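Side-chain contacts in polysaccharide biosynthesis protein CapD (Bacillus thuringiensis HD-771, PDB 6BWC), which probably acts as an NADP-dependent short-chain dehydrogenase-type enzyme on UDP-N-acetylglucosamine in the biosynthesis of CMP-pseudaminic acid for flagellin glycosylation: residues 65-70 with 98-103; 82-87 with 107-112. The protein carries 2 engineered substitutions. All coordinates share one frame; numbering follows the deposited sequence.

Contact 1 (65-70 with 98-103); sequences DIRNYD and PFEAVL. With NAP (NADP nicotinamide-adenine-dinucleotide phosphate), chain N.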
loop_
_atom_site.group_PDB
_atom_site.type_symbol
_atom_site.label_atom_id
_atom_site.label_comp_id
_atom_site.label_asym_id
_atom_site.label_seq_id
_atom_site.Cartn_x
_atom_site.Cartn_y
_atom_site.Cartn_z
ATOM N N ASP C 65 11.447 -6.886 9.742
ATOM C CA ASP C 65 10.805 -5.817 10.486
ATOM C C ASP C 65 9.333 -6.101 10.714
ATOM O O ASP C 65 8.619 -6.328 9.766
ATOM C CB ASP C 65 10.983 -4.526 9.725
ATOM C CG ASP C 65 10.587 -3.309 10.524
ATOM O OD1 ASP C 65 9.470 -3.279 11.094
ATOM O OD2 ASP C 65 11.388 -2.357 10.563
ATOM N N ILE C 66 8.883 -6.035 11.974
ATOM C CA ILE C 66 7.446 -6.236 12.349
ATOM C C ILE C 66 6.435 -5.237 11.746
ATOM O O ILE C 66 5.226 -5.473 11.823
ATOM C CB ILE C 66 7.170 -6.459 13.898
ATOM C CG1 ILE C 66 7.917 -5.547 14.875
ATOM C CG2 ILE C 66 7.609 -7.839 14.330
ATOM C CD1 ILE C 66 7.298 -4.206 15.042
ATOM N N ARG C 67 6.922 -4.147 11.136
ATOM C CA ARG C 67 6.094 -3.252 10.316
ATOM C C ARG C 67 5.715 -3.941 8.970
ATOM O O ARG C 67 4.706 -3.604 8.347
ATOM C CB ARG C 67 6.827 -1.924 10.077
ATOM C CG ARG C 67 7.184 -1.127 11.351
ATOM C CD ARG C 67 8.120 0.066 11.082
ATOM N NE ARG C 67 8.444 0.867 12.285
ATOM C CZ ARG C 67 9.063 2.068 12.275
ATOM N NH1 ARG C 67 9.429 2.638 11.126
ATOM N NH2 ARG C 67 9.309 2.716 13.415
ATOM N N ASN C 68 6.528 -4.920 8.555
ATOM C CA ASN C 68 6.310 -5.737 7.360
ATOM C C ASN C 68 5.470 -6.987 7.659
ATOM O O ASN C 68 6.005 -7.947 8.191
ATOM C CB ASN C 68 7.692 -6.160 6.800
ATOM C CG ASN C 68 7.677 -6.441 5.313
ATOM O OD1 ASN C 68 6.648 -6.749 4.719
ATOM N ND2 ASN C 68 8.831 -6.328 4.703
ATOM N N TYR C 69 4.177 -6.996 7.316
ATOM C CA TYR C 69 3.352 -8.175 7.605
ATOM C C TYR C 69 3.888 -9.455 6.926
ATOM O O TYR C 69 4.172 -10.442 7.593
ATOM C CB TYR C 69 1.873 -7.980 7.240
ATOM C CG TYR C 69 1.103 -9.282 7.370
ATOM C CD1 TYR C 69 0.622 -9.728 8.614
ATOM C CD2 TYR C 69 0.915 -10.108 6.258
ATOM C CE1 TYR C 69 -0.035 -10.953 8.727
ATOM C CE2 TYR C 69 0.255 -11.336 6.355
ATOM C CZ TYR C 69 -0.216 -11.766 7.585
ATOM O OH TYR C 69 -0.868 -12.987 7.627
ATOM N N ASP C 70 3.992 -9.415 5.594
ATOM C CA ASP C 70 4.550 -10.505 4.761
ATOM C C ASP C 70 5.804 -11.196 5.284
ATOM O O ASP C 70 5.992 -12.380 5.023
ATOM C CB ASP C 70 4.952 -9.945 3.392
ATOM C CG ASP C 70 3.779 -9.701 2.462
ATOM O OD1 ASP C 70 2.618 -9.855 2.887
ATOM O OD2 ASP C 70 4.061 -9.351 1.297
ATOM N N PRO C 98 6.780 9.942 17.537
ATOM C CA PRO C 98 5.611 9.199 17.943
ATOM C C PRO C 98 4.935 8.434 16.839
ATOM O O PRO C 98 4.346 7.390 17.142
ATOM C CB PRO C 98 4.680 10.264 18.491
ATOM C CG PRO C 98 5.004 11.441 17.699
ATOM C CD PRO C 98 6.488 11.384 17.516
ATOM N N PHE C 99 4.993 8.875 15.583
ATOM C CA PHE C 99 4.432 8.001 14.565
ATOM C C PHE C 99 5.291 6.724 14.367
ATOM O O PHE C 99 4.765 5.664 14.050
ATOM C CB PHE C 99 4.150 8.725 13.253
ATOM C CG PHE C 99 3.125 8.011 12.393
ATOM C CD1 PHE C 99 1.765 7.962 12.787
ATOM C CD2 PHE C 99 3.505 7.358 11.228
ATOM C CE1 PHE C 99 0.825 7.309 12.010
ATOM C CE2 PHE C 99 2.566 6.708 10.466
ATOM C CZ PHE C 99 1.230 6.682 10.844
ATOM N N GLU C 100 6.596 6.821 14.589
ATOM C CA GLU C 100 7.459 5.646 14.548
ATOM C C GLU C 100 7.073 4.691 15.649
ATOM O O GLU C 100 6.975 3.490 15.429
ATOM C CB GLU C 100 8.919 6.033 14.730
ATOM C CG GLU C 100 9.483 6.865 13.589
ATOM C CD GLU C 100 9.719 6.020 12.349
ATOM O OE1 GLU C 100 10.454 5.008 12.454
ATOM O OE2 GLU C 100 9.143 6.353 11.285
ATOM N N ALA C 101 6.849 5.228 16.836
ATOM C CA ALA C 101 6.313 4.417 17.919
ATOM C C ALA C 101 4.965 3.728 17.571
ATOM O O ALA C 101 4.723 2.586 17.984
ATOM C CB ALA C 101 6.180 5.257 19.178
ATOM N N VAL C 102 4.107 4.416 16.814
ATOM C CA VAL C 102 2.837 3.828 16.354
ATOM C C VAL C 102 3.100 2.640 15.449
ATOM O O VAL C 102 2.482 1.598 15.633
ATOM C CB VAL C 102 1.905 4.811 15.577
ATOM C CG1 VAL C 102 0.640 4.120 15.088
ATOM C CG2 VAL C 102 1.507 5.990 16.441
ATOM N N LEU C 103 3.987 2.793 14.474
ATOM C CA LEU C 103 4.252 1.715 13.530
ATOM C C LEU C 103 4.836 0.477 14.250
ATOM O O LEU C 103 4.346 -0.638 14.096
ATOM C CB LEU C 103 5.166 2.191 12.379
ATOM C CG LEU C 103 4.628 3.302 11.429
ATOM C CD1 LEU C 103 5.616 3.690 10.338
ATOM C CD2 LEU C 103 3.312 2.906 10.788
HETATM P PA NAP N . 15.701 -4.009 23.504
HETATM O O1A NAP N . 16.993 -4.472 24.116
HETATM O O2A NAP N . 15.725 -2.679 22.832
HETATM O O5B NAP N . 15.149 -5.108 22.492
HETATM C C5B NAP N . 14.375 -4.705 21.359
HETATM C C4B NAP N . 14.370 -5.827 20.326
HETATM O O4B NAP N . 13.461 -5.586 19.254
HETATM C C3B NAP N . 15.721 -5.932 19.672
HETATM O O3B NAP N . 15.865 -7.316 19.364
HETATM C C2B NAP N . 15.580 -5.063 18.449
HETATM O O2B NAP N . 16.602 -5.405 17.535
HETATM C C1B NAP N . 14.153 -5.395 18.012
HETATM N N9A NAP N . 13.356 -4.418 17.195
HETATM C C8A NAP N . 13.151 -3.079 17.366
HETATM N N7A NAP N . 12.316 -2.555 16.404
HETATM C C5A NAP N . 11.971 -3.578 15.602
HETATM C C6A NAP N . 11.139 -3.782 14.390
HETATM N N6A NAP N . 10.474 -2.775 13.808
HETATM N N1A NAP N . 11.048 -5.018 13.872
HETATM C C2A NAP N . 11.691 -6.072 14.404
HETATM N N3A NAP N . 12.469 -5.970 15.494
HETATM C C4A NAP N . 12.648 -4.785 16.129
HETATM O O3 NAP N . 14.482 -4.022 24.561
HETATM P PN NAP N . 14.300 -4.968 25.865
HETATM O O1N NAP N . 14.775 -6.391 25.606
HETATM O O2N NAP N . 14.772 -4.212 27.068
HETATM O O5D NAP N . 12.719 -4.953 26.037
HETATM C C5D NAP N . 11.949 -5.899 25.338
HETATM C C4D NAP N . 10.464 -5.618 25.543
HETATM O O4D NAP N . 10.244 -5.425 26.947
HETATM C C3D NAP N . 9.852 -4.400 24.828
HETATM O O3D NAP N . 8.632 -4.808 24.205
HETATM C C2D NAP N . 9.573 -3.393 25.919
HETATM O O2D NAP N . 8.400 -2.614 25.665
HETATM C C1D NAP N . 9.391 -4.291 27.142
HETATM N N1N NAP N . 9.705 -3.658 28.429
HETATM C C2N NAP N . 10.995 -3.444 28.734
HETATM C C3N NAP N . 11.410 -2.859 29.917
HETATM C C7N NAP N . 12.841 -2.594 30.235
HETATM O O7N NAP N . 13.095 -1.907 31.227
HETATM N N7N NAP N . 13.830 -3.053 29.464
HETATM C C4N NAP N . 10.387 -2.484 30.925
HETATM C C5N NAP N . 9.013 -2.753 30.487
HETATM C C6N NAP N . 8.721 -3.348 29.272
HETATM P P2B NAP N . 17.004 -4.432 16.315
HETATM O O1X NAP N . 18.294 -5.104 15.886
HETATM O O2X NAP N . 15.926 -4.609 15.266
HETATM O O3X NAP N . 17.119 -3.001 16.893
#

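Contact 2 (82-87 with 107-112); sequences VFHVAA and FGTQNV. With NAP (NADP nicotinamide-adenine-dinucleotide phosphate), chain N.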
loop_
_atom_site.group_PDB
_atom_site.type_symbol
_atom_site.label_atom_id
_atom_site.label_comp_id
_atom_site.label_asym_id
_atom_site.label_seq_id
_atom_site.Cartn_x
_atom_site.Cartn_y
_atom_site.Cartn_z
ATOM N N VAL C 82 5.255 -17.991 19.735
ATOM C CA VAL C 82 5.734 -16.645 19.365
ATOM C C VAL C 82 5.952 -15.769 20.630
ATOM O O VAL C 82 5.035 -15.540 21.398
ATOM C CB VAL C 82 4.724 -15.955 18.390
ATOM C CG1 VAL C 82 5.169 -14.560 17.993
ATOM C CG2 VAL C 82 4.544 -16.772 17.123
ATOM N N PHE C 83 7.171 -15.286 20.827
ATOM C CA PHE C 83 7.432 -14.241 21.815
ATOM C C PHE C 83 7.600 -12.873 21.119
ATOM O O PHE C 83 8.646 -12.631 20.484
ATOM C CB PHE C 83 8.714 -14.539 22.620
ATOM C CG PHE C 83 8.660 -15.777 23.464
ATOM C CD1 PHE C 83 8.209 -15.718 24.776
ATOM C CD2 PHE C 83 9.143 -17.001 22.972
ATOM C CE1 PHE C 83 8.206 -16.856 25.581
ATOM C CE2 PHE C 83 9.138 -18.142 23.773
ATOM C CZ PHE C 83 8.666 -18.066 25.079
ATOM N N HIS C 84 6.598 -11.994 21.272
ATOM C CA HIS C 84 6.621 -10.629 20.700
ATOM C C HIS C 84 7.276 -9.615 21.682
ATOM O O HIS C 84 6.631 -8.951 22.490
ATOM C CB HIS C 84 5.207 -10.240 20.211
ATOM C CG HIS C 84 5.039 -8.801 19.788
ATOM N ND1 HIS C 84 6.061 -8.029 19.272
ATOM C CD2 HIS C 84 3.937 -8.011 19.780
ATOM C CE1 HIS C 84 5.604 -6.821 18.998
ATOM N NE2 HIS C 84 4.317 -6.788 19.289
ATOM N N VAL C 85 8.595 -9.506 21.545
ATOM C CA VAL C 85 9.468 -8.742 22.434
ATOM C C VAL C 85 10.080 -7.464 21.761
ATOM O O VAL C 85 10.664 -6.595 22.446
ATOM C CB VAL C 85 10.570 -9.690 22.950
ATOM C CG1 VAL C 85 11.258 -9.120 24.188
ATOM C CG2 VAL C 85 9.968 -11.048 23.285
ATOM N N ALA C 86 9.934 -7.331 20.432
ATOM C CA ALA C 86 10.285 -6.083 19.724
ATOM C C ALA C 86 9.333 -4.897 20.019
ATOM O O ALA C 86 8.106 -5.085 20.207
ATOM C CB ALA C 86 10.388 -6.328 18.222
ATOM N N ALA C 87 9.941 -3.696 20.050
ATOM C CA ALA C 87 9.291 -2.399 20.354
ATOM C C ALA C 87 10.312 -1.273 20.491
ATOM O O ALA C 87 11.499 -1.482 20.750
ATOM C CB ALA C 87 8.464 -2.457 21.635
ATOM N N PHE C 107 0.985 -0.941 15.033
ATOM C CA PHE C 107 0.809 -1.562 13.706
ATOM C C PHE C 107 1.554 -2.879 13.623
ATOM O O PHE C 107 1.039 -3.849 13.062
ATOM C CB PHE C 107 1.204 -0.612 12.540
ATOM C CG PHE C 107 1.111 -1.242 11.134
ATOM C CD1 PHE C 107 -0.082 -1.831 10.671
ATOM C CD2 PHE C 107 2.226 -1.249 10.266
ATOM C CE1 PHE C 107 -0.173 -2.408 9.399
ATOM C CE2 PHE C 107 2.133 -1.812 8.980
ATOM C CZ PHE C 107 0.930 -2.384 8.546
ATOM N N GLY C 108 2.742 -2.923 14.218
ATOM C CA GLY C 108 3.528 -4.167 14.315
ATOM C C GLY C 108 2.925 -5.253 15.204
ATOM O O GLY C 108 3.030 -6.456 14.876
ATOM N N THR C 109 2.302 -4.851 16.318
ATOM C CA THR C 109 1.593 -5.811 17.140
ATOM C C THR C 109 0.441 -6.402 16.312
ATOM O O THR C 109 0.221 -7.615 16.342
ATOM C CB THR C 109 1.079 -5.203 18.466
ATOM O OG1 THR C 109 2.154 -4.583 19.173
ATOM C CG2 THR C 109 0.456 -6.270 19.377
ATOM N N GLN C 110 -0.281 -5.586 15.544
ATOM C CA GLN C 110 -1.336 -6.168 14.690
ATOM C C GLN C 110 -0.823 -7.135 13.676
ATOM O O GLN C 110 -1.432 -8.173 13.474
ATOM C CB GLN C 110 -2.144 -5.126 13.944
ATOM C CG GLN C 110 -3.291 -4.654 14.789
ATOM C CD GLN C 110 -4.413 -5.662 14.874
ATOM O OE1 GLN C 110 -5.126 -5.872 13.886
ATOM N NE2 GLN C 110 -4.611 -6.254 16.072
ATOM N N ASN C 111 0.277 -6.789 13.023
ATOM C CA ASN C 111 0.892 -7.716 12.093
ATOM C C ASN C 111 1.178 -9.067 12.778
ATOM O O ASN C 111 0.822 -10.097 12.218
ATOM C CB ASN C 111 2.151 -7.120 11.433
ATOM C CG ASN C 111 1.829 -6.022 10.427
ATOM O OD1 ASN C 111 0.719 -5.989 9.849
ATOM N ND2 ASN C 111 2.805 -5.100 10.209
ATOM N N VAL C 112 1.752 -9.062 13.987
ATOM C CA VAL C 112 1.954 -10.302 14.735
ATOM C C VAL C 112 0.628 -11.085 14.885
ATOM O O VAL C 112 0.533 -12.262 14.505
ATOM C CB VAL C 112 2.604 -10.018 16.112
ATOM C CG1 VAL C 112 2.505 -11.201 17.069
ATOM C CG2 VAL C 112 4.059 -9.646 15.917
HETATM P PA NAP N . 15.701 -4.009 23.504
HETATM O O1A NAP N . 16.993 -4.472 24.116
HETATM O O2A NAP N . 15.725 -2.679 22.832
HETATM O O5B NAP N . 15.149 -5.108 22.492
HETATM C C5B NAP N . 14.375 -4.705 21.359
HETATM C C4B NAP N . 14.370 -5.827 20.326
HETATM O O4B NAP N . 13.461 -5.586 19.254
HETATM C C3B NAP N . 15.721 -5.932 19.672
HETATM O O3B NAP N . 15.865 -7.316 19.364
HETATM C C2B NAP N . 15.580 -5.063 18.449
HETATM O O2B NAP N . 16.602 -5.405 17.535
HETATM C C1B NAP N . 14.153 -5.395 18.012
HETATM N N9A NAP N . 13.356 -4.418 17.195
HETATM C C8A NAP N . 13.151 -3.079 17.366
HETATM N N7A NAP N . 12.316 -2.555 16.404
HETATM C C5A NAP N . 11.971 -3.578 15.602
HETATM C C6A NAP N . 11.139 -3.782 14.390
HETATM N N6A NAP N . 10.474 -2.775 13.808
HETATM N N1A NAP N . 11.048 -5.018 13.872
HETATM C C2A NAP N . 11.691 -6.072 14.404
HETATM N N3A NAP N . 12.469 -5.970 15.494
HETATM C C4A NAP N . 12.648 -4.785 16.129
HETATM O O3 NAP N . 14.482 -4.022 24.561
HETATM P PN NAP N . 14.300 -4.968 25.865
HETATM O O1N NAP N . 14.775 -6.391 25.606
HETATM O O2N NAP N . 14.772 -4.212 27.068
HETATM O O5D NAP N . 12.719 -4.953 26.037
HETATM C C5D NAP N . 11.949 -5.899 25.338
HETATM C C4D NAP N . 10.464 -5.618 25.543
HETATM O O4D NAP N . 10.244 -5.425 26.947
HETATM C C3D NAP N . 9.852 -4.400 24.828
HETATM O O3D NAP N . 8.632 -4.808 24.205
HETATM C C2D NAP N . 9.573 -3.393 25.919
HETATM O O2D NAP N . 8.400 -2.614 25.665
HETATM C C1D NAP N . 9.391 -4.291 27.142
HETATM N N1N NAP N . 9.705 -3.658 28.429
HETATM C C2N NAP N . 10.995 -3.444 28.734
HETATM C C3N NAP N . 11.410 -2.859 29.917
HETATM C C7N NAP N . 12.841 -2.594 30.235
HETATM O O7N NAP N . 13.095 -1.907 31.227
HETATM N N7N NAP N . 13.830 -3.053 29.464
HETATM C C4N NAP N . 10.387 -2.484 30.925
HETATM C C5N NAP N . 9.013 -2.753 30.487
HETATM C C6N NAP N . 8.721 -3.348 29.272
HETATM P P2B NAP N . 17.004 -4.432 16.315
HETATM O O1X NAP N . 18.294 -5.104 15.886
HETATM O O2X NAP N . 15.926 -4.609 15.266
HETATM O O3X NAP N . 17.119 -3.001 16.893
#

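Contact 1 (65-70 with 98-103)
Arg67 reaches from the turn after strand 59-63 to Glu100 in the first turns of helix 98-118. Its chain runs extended from CG to NE (chi2 170°) and delivers the guanidinium end-on to one carboxylate oxygen. NH1 and NH2 both donate to Glu100 OE1, with NH2 2.7 Å and NH1 2.9 Å from that atom. OE1 lies in the guanidinium plane, but both nitrogens approach it from the same face of the carboxylate. Because both N-H groups share OE1, this is a bifurcated salt bridge, not a two-oxygen pair; the two planes are 64° apart. The Glu100 chain bends at chi2 (-74°) to bring OE1 there. The tight part is the guanidinium, with OE1 at its edge and Leu103 CB over one face. This CB is offset toward the rim, 3.5 Å from Arg67 NE. By contrast, the partly exposed residues 68-70 do not touch 98-103. Thr104 takes a further hydrogen bond from Arg67 NE, which helps fix the rotation of the group. Asp65 OD1 accepts from Arg67 N in an Asx turn. The same Asp65 OD1 is 2.9 Å from the adenine amine N6A of NADP, which donates to it. Ile66 N donates to adenine N1A at 3.1 Å. The chemistry is consistent with a charge pair that helps hold the adenine-binding turn to helix 98-118, beside a second subunit packing on Glu100 and Leu103.

Contact 2 (82-87 with 107-112)
His84 CG is trans to the backbone N (chi1 171°), which swings the imidazole from strand 81-84 toward helix 98-118. On the helix, Thr109 keeps OG1 beside its own backbone N (chi1 -54°), where it meets the ring edge. His84 NE2 donates to Thr109 OG1 at 3.1 Å, nearly straight at 167° and with OG1 in the ring plane. Thr109 OG1 is also hydrogen-bonded to the carbonyl oxygen of Asn105, one turn earlier. Val112 covers the same ring from one face. Its CG2 stands over the ring centre, 4.1 Å from the centroid, in a CH-pi contact. Farther along, Val82 CG1 touches Val112 CG1 at 4.4 Å, and both valines pack on Ile13 of strand 9-13. The short segments 82-84 and 107-112 run antiparallel, their axes 10.6 Å apart at closest approach. This is the first half of a right-handed beta-alpha-beta crossover of the Rossmann fold, completed by strand 123-129. All four touching residues are buried. The chemistry implies a histidine used as a core group: a hydrogen bond in its plane and a methyl on its face limit its rotation, and the threonine hydroxyl links it to the helix backbone.

Both contacts use helix 98-118: contact 1 its first turns, contact 2 its middle. Their centres are about 9 Å apart. Asn111 joins them directly, for its ND2 lies 2.9 Å from Ile66 O, a probable hydrogen bond from the helix to the adenine-binding turn. Each also touches the same NADP, but at different places. In contact 1 it is segment 65-70 that binds the adenine. In contact 2, residues 85-87 follow the strand and run beside the ribose groups, with Ala86 CA 3.2 Å from NADP O4B. The bound UDP-N-acetylglucosamine is farther off, about 13 Å from the His84 side chain. The helix thus packs on the sheet through contact 2 and on the adenine-binding turn through contact 1.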